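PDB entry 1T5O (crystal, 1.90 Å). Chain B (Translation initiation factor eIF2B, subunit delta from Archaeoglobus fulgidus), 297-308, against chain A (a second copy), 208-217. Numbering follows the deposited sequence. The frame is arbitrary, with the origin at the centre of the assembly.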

# COMPACT_ATOMS: atom_id res chain seq x y z
N ILE B 297 5.30 13.05 -2.02
CA ILE B 297 5.89 11.74 -1.69
C ILE B 297 6.59 11.10 -2.88
O ILE B 297 7.14 10.01 -2.77
CB ILE B 297 4.81 10.75 -1.14
CG1 ILE B 297 3.71 10.52 -2.18
CG2 ILE B 297 4.26 11.28 0.18
CD1 ILE B 297 2.64 9.44 -1.78
N ALA B 298 6.55 11.77 -4.02
CA ALA B 298 7.23 11.27 -5.21
C ALA B 298 7.72 12.46 -6.01
O ALA B 298 7.26 13.58 -5.79
CB ALA B 298 6.28 10.44 -6.07
N PRO B 299 8.69 12.25 -6.91
CA PRO B 299 9.16 13.40 -7.70
C PRO B 299 7.95 13.87 -8.53
O PRO B 299 7.15 13.05 -9.03
CB PRO B 299 10.26 12.79 -8.56
CG PRO B 299 10.81 11.69 -7.65
CD PRO B 299 9.55 11.07 -7.11
N LEU B 300 7.82 15.18 -8.68
CA LEU B 300 6.68 15.76 -9.40
C LEU B 300 6.44 15.20 -10.81
O LEU B 300 5.30 15.06 -11.23
CB LEU B 300 6.84 17.28 -9.48
CG LEU B 300 6.91 18.06 -8.16
CD1 LEU B 300 6.93 19.56 -8.49
CD2 LEU B 300 5.71 17.72 -7.27
N ASN B 301 7.51 14.90 -11.54
CA ASN B 301 7.37 14.40 -12.90
C ASN B 301 7.54 12.89 -13.08
O ASN B 301 7.74 12.41 -14.19
CB ASN B 301 8.36 15.12 -13.83
CG ASN B 301 8.10 16.62 -13.90
OD1 ASN B 301 6.95 17.07 -13.99
ND2 ASN B 301 9.18 17.42 -13.86
N VAL B 302 7.45 12.12 -12.00
CA VAL B 302 7.63 10.66 -12.13
C VAL B 302 6.54 10.01 -12.99
O VAL B 302 5.39 10.46 -13.01
CB VAL B 302 7.65 9.97 -10.72
CG1 VAL B 302 6.27 10.02 -10.06
CG2 VAL B 302 8.12 8.51 -10.87
N LYS B 303 6.89 8.99 -13.76
CA LYS B 303 5.89 8.31 -14.54
C LYS B 303 5.09 7.44 -13.57
O LYS B 303 5.67 6.74 -12.72
CB LYS B 303 6.52 7.42 -15.61
CG LYS B 303 5.49 6.54 -16.28
CD LYS B 303 5.94 6.05 -17.65
CE LYS B 303 5.02 6.60 -18.73
NZ LYS B 303 3.58 6.38 -18.40
N VAL B 304 3.77 7.46 -13.70
CA VAL B 304 2.90 6.69 -12.82
C VAL B 304 1.96 5.75 -13.57
O VAL B 304 1.50 6.04 -14.67
CB VAL B 304 2.03 7.66 -11.97
CG1 VAL B 304 0.88 6.93 -11.29
CG2 VAL B 304 2.91 8.36 -10.94
N TYR B 305 1.72 4.60 -12.96
CA TYR B 305 0.77 3.63 -13.49
C TYR B 305 -0.26 3.51 -12.33
O TYR B 305 0.07 3.03 -11.21
CB TYR B 305 1.45 2.29 -13.82
CG TYR B 305 0.49 1.23 -14.34
CD1 TYR B 305 -0.41 1.51 -15.37
CD2 TYR B 305 0.45 -0.03 -13.75
CE1 TYR B 305 -1.35 0.55 -15.79
CE2 TYR B 305 -0.45 -0.99 -14.17
CZ TYR B 305 -1.35 -0.70 -15.19
OH TYR B 305 -2.23 -1.68 -15.58
N ASN B 306 -1.48 3.98 -12.58
CA ASN B 306 -2.52 3.98 -11.56
C ASN B 306 -3.89 3.41 -11.97
O ASN B 306 -4.90 4.13 -11.99
CB ASN B 306 -2.68 5.42 -11.04
CG ASN B 306 -3.47 5.50 -9.74
OD1 ASN B 306 -3.57 4.54 -9.00
ND2 ASN B 306 -4.02 6.68 -9.44
N PRO B 307 -3.95 2.10 -12.29
CA PRO B 307 -5.21 1.48 -12.69
C PRO B 307 -6.22 1.50 -11.54
O PRO B 307 -5.87 1.38 -10.36
CB PRO B 307 -4.81 0.07 -13.11
CG PRO B 307 -3.53 -0.18 -12.28
CD PRO B 307 -2.82 1.14 -12.35
N ALA B 308 -7.49 1.65 -11.91
CA ALA B 308 -8.58 1.71 -10.95
C ALA B 308 -8.99 0.34 -10.37
O ALA B 308 -9.46 0.25 -9.23
CB ALA B 308 -9.80 2.35 -11.62
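Chain A 208-217: DVTLITDSMV

Leu211(A) forms the apolar centre of this contact and has the largest covered area of any residue in the two stretches. Its CD1 lies 3.8 Å from CB of Ala298(B). Its CB is 4.2 Å from CG2 of Val302(B) and also 4.2 Å from CG2 of Val304(B). Leu211(A) and Val304(B) point to the same face of the sheet. Val302(B) also reaches Val209(A), with CG2 of the former 4.4 Å from CG1 of the latter.

Chain A runs as an extended strand through Ile212(A), alongside Val302(B) to Tyr305(B) and in the same direction. The register pairs Val304(B) with Leu211(A), whose CA atoms are 4.8 Å apart. Two nearly straight backbone hydrogen bonds hold this parallel pairing. N of Leu211(A) donates to O of Lys303(B) at 2.9 Å, and N of Tyr305(B) donates to O of Leu211(A) at 3.1 Å. Leu211(A) thus bonds to the residues before and after Val304(B), as expected for a parallel bridge. O of Lys303(B) also takes a CA-H...O contact from CA of Thr210(A) at 3.4 Å.

Beyond the strand, chain A turns, and N of Met216(A) bonds O of Thr213(A) at 3.1 Å. The CA-to-CB bond of Met216(A) points toward chain B, and its side chain makes the contact. Its CE lies 3.8 Å from CD of Pro307(B) and 3.3 Å from OD1 of Asn306(B). Its SD is 3.2 Å from O of Tyr305(B), a buried oxygen without a hydrogen-bond partner. CB of Tyr305(B) packs 3.8 Å from CG2 of Ile212(A), which lies at the edge of the tyrosine ring.

The polar edge is at Lys303(B). CD of its side chain passes 3.6 Å from OG1 of Thr210(A), but the end leads away. Water 1 links the backbones here: it donates to O of Val209(A) and accepts from N of Lys303(B), each at 2.8 Å from the water O.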

# COMPACT_ATOMS: atom_id res chain seq x y z
N ASP A 208 14.94 4.87 -16.45
CA ASP A 208 13.47 4.87 -16.55
C ASP A 208 12.85 4.17 -15.34
O ASP A 208 13.29 3.08 -14.95
CB ASP A 208 12.99 4.16 -17.81
CG ASP A 208 13.32 4.93 -19.08
OD1 ASP A 208 13.11 4.37 -20.18
OD2 ASP A 208 13.78 6.09 -18.98
N VAL A 209 11.85 4.81 -14.75
CA VAL A 209 11.15 4.25 -13.60
C VAL A 209 9.67 4.65 -13.63
O VAL A 209 9.32 5.80 -13.96
CB VAL A 209 11.78 4.70 -12.24
CG1 VAL A 209 11.64 6.23 -12.08
CG2 VAL A 209 11.08 3.96 -11.04
N THR A 210 8.81 3.68 -13.32
CA THR A 210 7.38 3.89 -13.24
C THR A 210 6.98 3.50 -11.80
O THR A 210 7.37 2.45 -11.30
CB THR A 210 6.62 3.02 -14.27
OG1 THR A 210 7.12 3.32 -15.57
CG2 THR A 210 5.12 3.32 -14.25
N LEU A 211 6.20 4.38 -11.17
CA LEU A 211 5.75 4.26 -9.78
C LEU A 211 4.38 3.61 -9.73
O LEU A 211 3.47 4.01 -10.46
CB LEU A 211 5.62 5.66 -9.18
CG LEU A 211 5.86 6.02 -7.70
CD1 LEU A 211 4.96 7.15 -7.33
CD2 LEU A 211 5.67 4.85 -6.77
N ILE A 212 4.22 2.62 -8.85
CA ILE A 212 2.93 1.92 -8.68
C ILE A 212 2.75 1.71 -7.21
O ILE A 212 3.69 1.87 -6.44
CB ILE A 212 2.91 0.50 -9.32
CG1 ILE A 212 4.01 -0.40 -8.71
CG2 ILE A 212 3.09 0.60 -10.80
CD1 ILE A 212 3.87 -1.88 -9.16
N THR A 213 1.52 1.38 -6.81
CA THR A 213 1.26 1.09 -5.42
C THR A 213 1.80 -0.35 -5.19
O THR A 213 2.04 -1.10 -6.16
CB THR A 213 -0.28 1.16 -5.18
OG1 THR A 213 -0.54 1.20 -3.79
CG2 THR A 213 -0.95 -0.02 -5.76
N ASP A 214 2.02 -0.74 -3.94
CA ASP A 214 2.51 -2.10 -3.65
C ASP A 214 1.52 -3.17 -4.10
O ASP A 214 1.91 -4.23 -4.62
CB ASP A 214 2.77 -2.28 -2.13
CG ASP A 214 3.64 -1.18 -1.58
OD1 ASP A 214 4.57 -0.77 -2.29
OD2 ASP A 214 3.39 -0.72 -0.43
N SER A 215 0.24 -2.87 -3.93
CA SER A 215 -0.83 -3.78 -4.29
C SER A 215 -0.90 -4.02 -5.81
O SER A 215 -1.51 -5.01 -6.26
CB SER A 215 -2.17 -3.22 -3.82
OG SER A 215 -2.54 -2.11 -4.66
N MET A 216 -0.31 -3.12 -6.60
CA MET A 216 -0.34 -3.28 -8.06
C MET A 216 0.64 -4.31 -8.56
O MET A 216 0.73 -4.56 -9.76
CB MET A 216 -0.06 -1.94 -8.77
CG MET A 216 -1.27 -1.01 -8.82
SD MET A 216 -0.80 0.72 -9.12
CE MET A 216 -2.26 1.57 -8.60
N VAL A 217 1.40 -4.93 -7.66
CA VAL A 217 2.34 -5.95 -8.09
C VAL A 217 1.57 -7.07 -8.81
O VAL A 217 2.09 -7.67 -9.73
CB VAL A 217 3.10 -6.56 -6.88
CG1 VAL A 217 4.10 -7.62 -7.36
CG2 VAL A 217 3.87 -5.44 -6.15
O HOH W 1 9.62 8.58 -14.05